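Long-range contacts in methyltransferase domain-containing protein (Serratia marcescens, PDB 7CLF), which probably transfers a methyl group from S-adenosyl-L-methionine to a hydroxyl oxygen of its substrate, working as a dimeric O-methyltransferase: residues Ser167-Phe172 against Tyr237-Leu242; Glu199-Ser204 against Val222-Val227; Met245-Ala250 against Gly302-Ala307. All coordinates share one frame; numbering follows the deposited sequence.

Interaction 1: Ser167-Phe172 against Tyr237-Leu242; sequences SQHRAF and YDLIHL
The Rossmann-like sheet of the methyltransferase domain has strands 171-175 and 239-243 as neighbours in its middle, and here their N-terminal ends come together, with Phe-172 paired in parallel with Leu-239 and Ala-171 beside Tyr-237. Ala-171 O accepts from Leu-239 N at 3.2 Å. Just ahead of the strand, the carboxylate of Asp-238 takes over as acceptor: its CG sits between the backbone N and the carbonyl carbon (chi1 65°), which swings OD1 back toward segment 167-172. There OD1 receives Ala-171 N at 2.9 Å in a nearly straight bond (166°), met almost along the C-O axis, while Arg-170 N adds weak bonds to both carboxylate oxygens. His-169 ND1 gives a weak bond of 3.1 Å to Asp-238 OD2, and its NE2 is bonded to Tyr-164 OH. Leu-239 CB sits over the middle of this imidazole, 3.5 Å from the ring centroid in a CH-pi contact. Asp-238 OD1 lies over one face of the Arg-170 guanidinium, toward its rim, in a long salt bridge (NE to OD1 3.9 Å) with no N-H aimed at the oxygen; NH1 bonds Gly-236 O instead. Further along, Phe-172 and Leu-239 run side by side, CD1 to CG 3.6 Å, and His-241 CB abuts the edge of the phenyl ring. With amide N-H groups, an imidazole and a guanidinium gathered round it, the Asp-238 carboxylate is probably held ionised, and it pins the turn before strand 171-175 to the start of strand 239-243.

Interaction 2: Glu199-Ser204 against Val222-Val227; sequences ELPQAS and VVEGDV. With SAH (S-adenosyl-L-homocysteine), chain D.
The adenosine half of the S-adenosyl-L-homocysteine pocket lies at the C-terminal ends of two parallel strands, where Glu-199 pairs in parallel with Glu-224, its N and O bonding to Val-223 and Gly-225, the residues that flank Glu-224. Glu-199 N gives to Val-223 O at 3.0 Å, and Glu-199 O receives Gly-225 N, also at 3.0 Å, the donor standing above the carbonyl plane. Anchored in this way, the acidic side chain grips the ribose with one oxygen per hydroxyl, as is usual for the acid ending the second strand of this fold: O3' donates to Glu-199 OE1 at 2.6 Å and O2' to Glu-199 OE2 at 2.8 Å. A bend at chi2 (-77°) folds the carboxylate back, so that OE2 can use its anti lone pair to accept Leu-200 N; OE1 has a second donor in Gly-178 N. Leu-200 lays its isobutyl group over one face of the adenine, CD2 being 3.5 Å from SAH C6, and Val-227 CG1 approaches from the other face. The purine edge is read by the second segment: N6 donates to Asp-226 OD1 at 2.9 Å, and Val-227 N reaches SAH N1 at 3.1 Å along a nearly straight line (170°). Where the helix begins, Ser-204 OG rests against Glu-224 CG while donating to Leu-200 O, which the amide of Ser-204 also reaches. The contact joins elements of the beta-alpha-beta unit of strand 194-199, helix 201-213 and strand 220-224, with Asp-226 and Val-227 in the loop that follows it; Arg-208 of the helix forms a salt bridge with Glu-224, and Val-227 packs on Ile-257 and Ile-261 of helix 251-264.

Interaction 3: Met245-Ala250 against Gly302-Ala307; sequences MLHDYA and GIESSA. With SAH (S-adenosyl-L-homocysteine), chain D.
Backbone contacts centre on His-247 O, which receives a weak hydrogen bond from Ile-303 N at 3.0 Å. Gly-302, having no side chain, brings its CA to 3.0 Å from the same His-247 O and lies flush against the turn as far as Tyr-249. Side-chain contacts pair the predicted proton acceptor His-247 with Glu-304. The two groups run side by side, their planes 44° apart, with Glu-304 OE2 over a face of the imidazole, 3.5 Å from His-247 CG; OE2 is buried here with no hydrogen-bond partner in the model. A water 3.1 Å from His-247 ND1 donates to Glu-304 OE1 at 2.8 Å; ND1 also makes a weak bond to Glu-275 OE1. Ligand contacts come from the first segment: Tyr-249 OH donates to SAH N7 at 2.6 Å in the plane of its own ring, and Met-245 SD lies against an adenine face, 3.7 Å from SAH C4. While ND1 faces the water and the acidic residues, NE2 is turned toward the cofactor, 6.1 Å from the SAH SD atom, consistent with the predicted role of a base for a substrate hydroxyl near where the methyl of S-adenosyl-L-methionine would sit.

In the fold
From the N terminus, after a run of helices ending with 139-163, the chain enters the sheet at strand 171-175, and interaction 1 closes a loop when strand 239-243 returns beside it. Interaction 2 is nested within that loop: it joins the end of strand 194-199 and the start of helix 201-213 to strand 220-224, on the same sheet. Interaction 3 follows in series, its first segment starting just beyond strand 239-243 and its loop closing after helices 251-264 and 286-298, ahead of helix 307-316. No two loops cross. Interactions 2 and 3 meet where Val-227 CG1 packs on Met-245 SD, and both contact the cofactor, whereas interaction 1 joins the N-terminal ends of the two central strands.

Interaction 1: Ser167-Phe172 against Tyr237-Leu242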
loop_
_atom_site.group_PDB
_atom_site.type_symbol
_atom_site.label_atom_id
_atom_site.label_comp_id
_atom_site.label_asym_id
_atom_site.label_seq_id
_atom_site.Cartn_x
_atom_site.Cartn_y
_atom_site.Cartn_z
ATOM N N SER A 167 40.090 -17.412 1.772
ATOM C CA SER A 167 41.542 -17.506 1.915
ATOM C C SER A 167 42.230 -17.882 0.624
ATOM O O SER A 167 43.425 -17.632 0.485
ATOM C CB SER A 167 41.930 -18.547 2.967
ATOM O OG SER A 167 41.436 -18.180 4.229
ATOM N N GLN A 168 41.524 -18.503 -0.306
ATOM C CA GLN A 168 42.158 -19.001 -1.518
ATOM C C GLN A 168 42.454 -17.909 -2.541
ATOM O O GLN A 168 43.051 -18.205 -3.583
ATOM C CB GLN A 168 41.283 -20.091 -2.153
ATOM C CG GLN A 168 40.109 -19.575 -2.957
ATOM C CD GLN A 168 39.038 -20.638 -3.169
ATOM O OE1 GLN A 168 37.959 -20.573 -2.577
ATOM N NE2 GLN A 168 39.337 -21.627 -4.014
ATOM N N HIS A 169 42.071 -16.662 -2.281
ATOM C CA HIS A 169 42.303 -15.583 -3.229
ATOM C C HIS A 169 43.246 -14.555 -2.627
ATOM O O HIS A 169 43.291 -14.363 -1.409
ATOM C CB HIS A 169 40.996 -14.888 -3.637
ATOM C CG HIS A 169 39.900 -15.836 -4.014
ATOM N ND1 HIS A 169 39.784 -16.374 -5.278
ATOM C CD2 HIS A 169 38.873 -16.343 -3.292
ATOM C CE1 HIS A 169 38.732 -17.173 -5.317
ATOM N NE2 HIS A 169 38.164 -17.174 -4.124
ATOM N N ARG A 170 43.984 -13.885 -3.502
ATOM C CA ARG A 170 44.891 -12.825 -3.089
ATOM C C ARG A 170 44.211 -11.462 -3.065
ATOM O O ARG A 170 44.512 -10.637 -2.193
ATOM C CB ARG A 170 46.107 -12.793 -4.014
ATOM C CG ARG A 170 45.808 -13.283 -5.422
ATOM C CD ARG A 170 46.902 -12.856 -6.400
ATOM N NE ARG A 170 46.412 -12.796 -7.778
ATOM C CZ ARG A 170 45.839 -11.726 -8.323
ATOM N NH1 ARG A 170 45.687 -10.617 -7.611
ATOM N NH2 ARG A 170 45.422 -11.760 -9.585
ATOM N N ALA A 171 43.286 -11.213 -3.992
ATOM C CA ALA A 171 42.625 -9.919 -4.077
ATOM C C ALA A 171 41.159 -10.112 -4.446
ATOM O O ALA A 171 40.817 -10.981 -5.255
ATOM C CB ALA A 171 43.318 -9.008 -5.098
ATOM N N PHE A 172 40.298 -9.295 -3.845
ATOM C CA PHE A 172 38.855 -9.411 -4.012
ATOM C C PHE A 172 38.281 -8.048 -4.351
ATOM O O PHE A 172 38.537 -7.072 -3.641
ATOM C CB PHE A 172 38.208 -9.952 -2.732
ATOM C CG PHE A 172 36.711 -9.826 -2.703
ATOM C CD1 PHE A 172 35.922 -10.591 -3.544
ATOM C CD2 PHE A 172 36.093 -8.962 -1.815
ATOM C CE1 PHE A 172 34.526 -10.498 -3.504
ATOM C CE2 PHE A 172 34.700 -8.853 -1.772
ATOM C CZ PHE A 172 33.917 -9.630 -2.605
ATOM N N TYR A 237 42.207 -8.793 -9.813
ATOM C CA TYR A 237 41.302 -9.374 -8.791
ATOM C C TYR A 237 40.972 -10.818 -9.153
ATOM O O TYR A 237 40.299 -11.020 -10.128
ATOM C CB TYR A 237 40.099 -8.462 -8.579
ATOM C CG TYR A 237 40.515 -7.079 -8.179
ATOM C CD1 TYR A 237 40.924 -6.812 -6.899
ATOM C CD2 TYR A 237 40.519 -6.051 -9.091
ATOM C CE1 TYR A 237 41.339 -5.558 -6.530
ATOM C CE2 TYR A 237 40.901 -4.779 -8.729
ATOM C CZ TYR A 237 41.320 -4.543 -7.447
ATOM O OH TYR A 237 41.715 -3.312 -7.078
ATOM N N ASP A 238 41.446 -11.780 -8.359
ATOM C CA ASP A 238 41.218 -13.217 -8.659
ATOM C C ASP A 238 39.854 -13.671 -8.140
ATOM O O ASP A 238 39.505 -14.796 -8.375
ATOM C CB ASP A 238 42.386 -14.097 -8.235
ATOM C CG ASP A 238 42.581 -14.111 -6.742
ATOM O OD1 ASP A 238 42.816 -13.087 -6.221
ATOM O OD2 ASP A 238 42.523 -15.164 -6.169
ATOM N N LEU A 239 39.189 -12.820 -7.363
ATOM C CA LEU A 239 37.765 -13.015 -7.020
ATOM C C LEU A 239 37.002 -11.694 -7.189
ATOM O O LEU A 239 37.374 -10.697 -6.613
ATOM C CB LEU A 239 37.529 -13.641 -5.649
ATOM C CG LEU A 239 36.047 -13.721 -5.302
ATOM C CD1 LEU A 239 35.312 -14.549 -6.320
ATOM C CD2 LEU A 239 35.803 -14.231 -3.908
ATOM N N ILE A 240 35.957 -11.732 -7.987
ATOM C CA ILE A 240 35.098 -10.571 -8.184
ATOM C C ILE A 240 33.684 -10.997 -7.833
ATOM O O ILE A 240 33.259 -12.101 -8.191
ATOM C CB ILE A 240 35.184 -10.038 -9.631
ATOM C CG1 ILE A 240 36.616 -9.590 -9.934
ATOM C CG2 ILE A 240 34.227 -8.881 -9.864
ATOM C CD1 ILE A 240 36.851 -9.306 -11.387
ATOM N N HIS A 241 32.971 -10.137 -7.104
ATOM C CA HIS A 241 31.599 -10.374 -6.690
ATOM C C HIS A 241 30.726 -9.235 -7.178
ATOM O O HIS A 241 31.172 -8.089 -7.295
ATOM C CB HIS A 241 31.491 -10.497 -5.150
ATOM C CG HIS A 241 30.095 -10.607 -4.624
ATOM N ND1 HIS A 241 29.487 -9.589 -3.921
ATOM C CD2 HIS A 241 29.220 -11.644 -4.615
ATOM C CE1 HIS A 241 28.289 -9.985 -3.523
ATOM N NE2 HIS A 241 28.105 -11.230 -3.929
ATOM N N LEU A 242 29.473 -9.578 -7.464
ATOM C CA LEU A 242 28.439 -8.637 -7.869
ATOM C C LEU A 242 27.183 -9.006 -7.091
ATOM O O LEU A 242 26.549 -10.021 -7.388
ATOM C CB LEU A 242 28.211 -8.716 -9.379
ATOM C CG LEU A 242 27.192 -7.766 -9.983
ATOM C CD1 LEU A 242 27.736 -6.353 -9.924
ATOM C CD2 LEU A 242 26.895 -8.190 -11.406
#

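Interaction 2: Glu199-Ser204 against Val222-Val227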
loop_
_atom_site.group_PDB
_atom_site.type_symbol
_atom_site.label_atom_id
_atom_site.label_comp_id
_atom_site.label_asym_id
_atom_site.label_seq_id
_atom_site.Cartn_x
_atom_site.Cartn_y
_atom_site.Cartn_z
ATOM N N GLU A 199 32.348 1.288 -7.394
ATOM C CA GLU A 199 31.003 1.822 -7.225
ATOM C C GLU A 199 30.795 3.061 -8.087
ATOM O O GLU A 199 31.743 3.672 -8.594
ATOM C CB GLU A 199 30.698 2.145 -5.760
ATOM C CG GLU A 199 29.852 1.077 -5.087
ATOM C CD GLU A 199 28.372 1.154 -5.464
ATOM O OE1 GLU A 199 27.596 0.407 -4.845
ATOM O OE2 GLU A 199 27.985 1.942 -6.367
ATOM N N LEU A 200 29.522 3.414 -8.255
ATOM C CA LEU A 200 29.155 4.646 -8.931
ATOM C C LEU A 200 29.612 5.849 -8.103
ATOM O O LEU A 200 29.847 5.735 -6.895
ATOM C CB LEU A 200 27.648 4.693 -9.165
ATOM C CG LEU A 200 27.066 3.660 -10.128
ATOM C CD1 LEU A 200 25.545 3.759 -10.142
ATOM C CD2 LEU A 200 27.626 3.832 -11.540
ATOM N N PRO A 201 29.762 7.018 -8.738
ATOM C CA PRO A 201 30.394 8.149 -8.030
ATOM C C PRO A 201 29.695 8.563 -6.743
ATOM O O PRO A 201 30.365 8.742 -5.710
ATOM C CB PRO A 201 30.374 9.260 -9.088
ATOM C CG PRO A 201 30.453 8.528 -10.396
ATOM C CD PRO A 201 29.640 7.267 -10.186
ATOM N N GLN A 202 28.371 8.740 -6.768
ATOM C CA GLN A 202 27.692 9.221 -5.571
ATOM C C GLN A 202 27.815 8.218 -4.439
ATOM O O GLN A 202 27.909 8.599 -3.266
ATOM C CB GLN A 202 26.219 9.496 -5.861
ATOM C CG GLN A 202 25.964 10.419 -7.021
ATOM C CD GLN A 202 25.656 9.668 -8.296
ATOM O OE1 GLN A 202 26.328 8.696 -8.639
ATOM N NE2 GLN A 202 24.622 10.108 -9.001
ATOM N N ALA A 203 27.788 6.928 -4.770
ATOM C CA ALA A 203 27.876 5.915 -3.732
ATOM C C ALA A 203 29.309 5.750 -3.259
ATOM O O ALA A 203 29.537 5.469 -2.076
ATOM C CB ALA A 203 27.307 4.582 -4.236
ATOM N N SER A 204 30.277 5.952 -4.160
ATOM C CA SER A 204 31.675 5.962 -3.761
ATOM C C SER A 204 31.909 7.002 -2.676
ATOM O O SER A 204 32.566 6.723 -1.664
ATOM C CB SER A 204 32.563 6.241 -4.979
ATOM O OG SER A 204 32.643 5.097 -5.806
ATOM N N VAL A 222 38.572 2.034 -2.667
ATOM C CA VAL A 222 37.322 2.399 -3.325
ATOM C C VAL A 222 37.647 2.969 -4.699
ATOM O O VAL A 222 38.360 3.975 -4.810
ATOM C CB VAL A 222 36.506 3.399 -2.493
ATOM C CG1 VAL A 222 35.226 3.794 -3.244
ATOM C CG2 VAL A 222 36.169 2.810 -1.143
ATOM N N VAL A 223 37.098 2.345 -5.742
ATOM C CA VAL A 223 37.372 2.690 -7.133
ATOM C C VAL A 223 36.059 3.103 -7.784
ATOM O O VAL A 223 35.099 2.324 -7.806
ATOM C CB VAL A 223 37.988 1.501 -7.883
ATOM C CG1 VAL A 223 38.122 1.801 -9.350
ATOM C CG2 VAL A 223 39.328 1.125 -7.277
ATOM N N GLU A 224 36.007 4.309 -8.324
ATOM C CA GLU A 224 34.821 4.726 -9.060
ATOM C C GLU A 224 34.814 4.075 -10.435
ATOM O O GLU A 224 35.854 3.934 -11.085
ATOM C CB GLU A 224 34.761 6.249 -9.197
ATOM C CG GLU A 224 34.659 6.980 -7.858
ATOM C CD GLU A 224 34.188 8.420 -8.014
ATOM O OE1 GLU A 224 33.662 8.759 -9.096
ATOM O OE2 GLU A 224 34.348 9.212 -7.060
ATOM N N GLY A 225 33.635 3.657 -10.870
ATOM C CA GLY A 225 33.554 3.035 -12.172
ATOM C C GLY A 225 32.125 2.889 -12.634
ATOM O O GLY A 225 31.191 3.433 -12.037
ATOM N N ASP A 226 31.980 2.151 -13.731
ATOM C CA ASP A 226 30.675 1.842 -14.304
ATOM C C ASP A 226 30.815 0.492 -14.986
ATOM O O ASP A 226 31.569 0.363 -15.955
ATOM C CB ASP A 226 30.233 2.930 -15.283
ATOM C CG ASP A 226 28.852 2.683 -15.856
ATOM O OD1 ASP A 226 28.296 1.567 -15.706
ATOM O OD2 ASP A 226 28.325 3.626 -16.469
ATOM N N VAL A 227 30.099 -0.510 -14.471
ATOM C CA VAL A 227 30.229 -1.862 -15.001
ATOM C C VAL A 227 29.510 -2.008 -16.336
ATOM O O VAL A 227 29.789 -2.948 -17.090
ATOM C CB VAL A 227 29.720 -2.883 -13.959
ATOM C CG1 VAL A 227 28.230 -2.716 -13.721
ATOM C CG2 VAL A 227 30.047 -4.309 -14.376
HETATM N N SAH D . 26.001 -5.269 -3.276
HETATM C CA SAH D . 25.133 -4.740 -2.225
HETATM C CB SAH D . 24.235 -3.601 -2.739
HETATM C CG SAH D . 23.274 -3.867 -3.901
HETATM S SD SAH D . 22.383 -2.351 -4.422
HETATM C C SAH D . 24.304 -5.878 -1.644
HETATM O O SAH D . 24.502 -7.044 -2.001
HETATM O OXT SAH D . 23.436 -5.659 -0.793
HETATM C "C5'" SAH D . 23.178 -2.293 -6.049
HETATM C "C4'" SAH D . 24.453 -1.449 -6.088
HETATM O "O4'" SAH D . 24.990 -1.480 -7.405
HETATM C "C3'" SAH D . 24.170 0.008 -5.765
HETATM O "O3'" SAH D . 24.954 0.417 -4.678
HETATM C "C2'" SAH D . 24.577 0.765 -7.014
HETATM O "O2'" SAH D . 25.238 1.976 -6.733
HETATM C "C1'" SAH D . 25.475 -0.206 -7.740
HETATM N N9 SAH D . 25.426 0.008 -9.193
HETATM C C8 SAH D . 24.320 0.165 -9.986
HETATM N N7 SAH D . 24.726 0.343 -11.269
HETATM C C5 SAH D . 26.071 0.313 -11.300
HETATM C C6 SAH D . 26.981 0.444 -12.339
HETATM N N6 SAH D . 26.547 0.641 -13.585
HETATM N N1 SAH D . 28.332 0.369 -12.065
HETATM C C2 SAH D . 28.761 0.157 -10.775
HETATM N N3 SAH D . 27.847 0.027 -9.737
HETATM C C4 SAH D . 26.527 0.103 -10.005
#

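Interaction 3: Met245-Ala250 against Gly302-Ala307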
loop_
_atom_site.group_PDB
_atom_site.type_symbol
_atom_site.label_atom_id
_atom_site.label_comp_id
_atom_site.label_asym_id
_atom_site.label_seq_id
_atom_site.Cartn_x
_atom_site.Cartn_y
_atom_site.Cartn_z
ATOM N N MET A 245 22.812 -6.616 -8.014
ATOM C CA MET A 245 22.815 -5.567 -9.023
ATOM C C MET A 245 22.237 -5.990 -10.365
ATOM O O MET A 245 21.664 -5.152 -11.059
ATOM C CB MET A 245 24.237 -5.034 -9.253
ATOM C CG MET A 245 24.240 -3.609 -9.758
ATOM S SD MET A 245 25.543 -3.362 -10.954
ATOM C CE MET A 245 25.078 -4.677 -12.047
ATOM N N LEU A 246 22.361 -7.262 -10.743
ATOM C CA LEU A 246 21.871 -7.694 -12.044
ATOM C C LEU A 246 20.383 -7.404 -12.209
ATOM O O LEU A 246 19.942 -6.975 -13.282
ATOM C CB LEU A 246 22.175 -9.180 -12.242
ATOM C CG LEU A 246 23.675 -9.435 -12.457
ATOM C CD1 LEU A 246 23.964 -10.900 -12.726
ATOM C CD2 LEU A 246 24.181 -8.580 -13.606
ATOM N N HIS A 247 19.597 -7.597 -11.145
ATOM C CA HIS A 247 18.152 -7.411 -11.227
ATOM C C HIS A 247 17.750 -5.955 -11.406
ATOM O O HIS A 247 16.569 -5.681 -11.632
ATOM C CB HIS A 247 17.478 -7.973 -9.974
ATOM C CG HIS A 247 17.812 -7.230 -8.720
ATOM N ND1 HIS A 247 18.463 -7.821 -7.660
ATOM C CD2 HIS A 247 17.592 -5.946 -8.354
ATOM C CE1 HIS A 247 18.626 -6.934 -6.694
ATOM N NE2 HIS A 247 18.105 -5.789 -7.089
ATOM N N ASP A 248 18.678 -5.015 -11.270
ATOM C CA ASP A 248 18.352 -3.618 -11.487
ATOM C C ASP A 248 18.417 -3.237 -12.962
ATOM O O ASP A 248 18.245 -2.058 -13.288
ATOM C CB ASP A 248 19.286 -2.726 -10.662
ATOM C CG ASP A 248 19.002 -2.804 -9.171
ATOM O OD1 ASP A 248 17.821 -2.720 -8.790
ATOM O OD2 ASP A 248 19.957 -2.968 -8.380
ATOM N N TYR A 249 18.627 -4.205 -13.856
ATOM C CA TYR A 249 18.812 -3.914 -15.272
ATOM C C TYR A 249 18.161 -4.973 -16.142
ATOM O O TYR A 249 17.973 -6.124 -15.739
ATOM C CB TYR A 249 20.304 -3.809 -15.640
ATOM C CG TYR A 249 21.002 -2.659 -14.975
ATOM C CD1 TYR A 249 20.798 -1.365 -15.410
ATOM C CD2 TYR A 249 21.863 -2.866 -13.900
ATOM C CE1 TYR A 249 21.438 -0.301 -14.806
ATOM C CE2 TYR A 249 22.498 -1.804 -13.278
ATOM C CZ TYR A 249 22.291 -0.523 -13.747
ATOM O OH TYR A 249 22.925 0.548 -13.161
ATOM N N ALA A 250 17.862 -4.567 -17.377
ATOM C CA ALA A 250 17.238 -5.452 -18.339
ATOM C C ALA A 250 18.167 -6.616 -18.663
ATOM O O ALA A 250 19.389 -6.486 -18.570
ATOM C CB ALA A 250 16.885 -4.688 -19.616
ATOM N N GLY A 302 14.987 -3.276 -14.961
ATOM C CA GLY A 302 15.199 -4.350 -14.005
ATOM C C GLY A 302 14.053 -5.345 -13.956
ATOM O O GLY A 302 12.904 -5.049 -14.301
ATOM N N ILE A 303 14.391 -6.555 -13.507
ATOM C CA ILE A 303 13.483 -7.699 -13.489
ATOM C C ILE A 303 14.123 -8.774 -12.612
ATOM O O ILE A 303 15.347 -8.810 -12.465
ATOM C CB ILE A 303 13.217 -8.199 -14.929
ATOM C CG1 ILE A 303 12.054 -9.201 -14.996
ATOM C CG2 ILE A 303 14.480 -8.804 -15.534
ATOM C CD1 ILE A 303 11.668 -9.599 -16.428
ATOM N N GLU A 304 13.326 -9.641 -11.988
ATOM C CA GLU A 304 13.914 -10.809 -11.346
ATOM C C GLU A 304 13.873 -11.975 -12.322
ATOM O O GLU A 304 13.045 -12.014 -13.229
ATOM C CB GLU A 304 13.205 -11.191 -10.041
ATOM C CG GLU A 304 13.119 -10.081 -8.980
ATOM C CD GLU A 304 14.471 -9.683 -8.373
ATOM O OE1 GLU A 304 15.349 -10.558 -8.187
ATOM O OE2 GLU A 304 14.641 -8.476 -8.077
ATOM N N SER A 305 14.777 -12.929 -12.128
ATOM C CA SER A 305 14.947 -14.040 -13.048
ATOM C C SER A 305 15.086 -15.319 -12.242
ATOM O O SER A 305 15.153 -15.292 -11.011
ATOM C CB SER A 305 16.159 -13.800 -13.955
ATOM O OG SER A 305 16.150 -12.467 -14.432
ATOM N N SER A 306 15.129 -16.450 -12.936
ATOM C CA SER A 306 15.366 -17.720 -12.268
ATOM C C SER A 306 16.866 -18.010 -12.207
ATOM O O SER A 306 17.687 -17.312 -12.805
ATOM C CB SER A 306 14.633 -18.842 -12.994
ATOM O OG SER A 306 15.245 -19.057 -14.251
ATOM N N ALA A 307 17.223 -19.062 -11.470
ATOM C CA ALA A 307 18.625 -19.450 -11.405
ATOM C C ALA A 307 19.121 -19.922 -12.765
ATOM O O ALA A 307 20.256 -19.629 -13.163
ATOM C CB ALA A 307 18.821 -20.529 -10.352
HETATM N N SAH D . 26.001 -5.269 -3.276
HETATM C CA SAH D . 25.133 -4.740 -2.225
HETATM C CB SAH D . 24.235 -3.601 -2.739
HETATM C CG SAH D . 23.274 -3.867 -3.901
HETATM S SD SAH D . 22.383 -2.351 -4.422
HETATM C C SAH D . 24.304 -5.878 -1.644
HETATM O O SAH D . 24.502 -7.044 -2.001
HETATM O OXT SAH D . 23.436 -5.659 -0.793
HETATM C "C5'" SAH D . 23.178 -2.293 -6.049
HETATM C "C4'" SAH D . 24.453 -1.449 -6.088
HETATM O "O4'" SAH D . 24.990 -1.480 -7.405
HETATM C "C3'" SAH D . 24.170 0.008 -5.765
HETATM O "O3'" SAH D . 24.954 0.417 -4.678
HETATM C "C2'" SAH D . 24.577 0.765 -7.014
HETATM O "O2'" SAH D . 25.238 1.976 -6.733
HETATM C "C1'" SAH D . 25.475 -0.206 -7.740
HETATM N N9 SAH D . 25.426 0.008 -9.193
HETATM C C8 SAH D . 24.320 0.165 -9.986
HETATM N N7 SAH D . 24.726 0.343 -11.269
HETATM C C5 SAH D . 26.071 0.313 -11.300
HETATM C C6 SAH D . 26.981 0.444 -12.339
HETATM N N6 SAH D . 26.547 0.641 -13.585
HETATM N N1 SAH D . 28.332 0.369 -12.065
HETATM C C2 SAH D . 28.761 0.157 -10.775
HETATM N N3 SAH D . 27.847 0.027 -9.737
HETATM C C4 SAH D . 26.527 0.103 -10.005
HETATM O O HOH W 1 17.873 -10.834 -7.094
#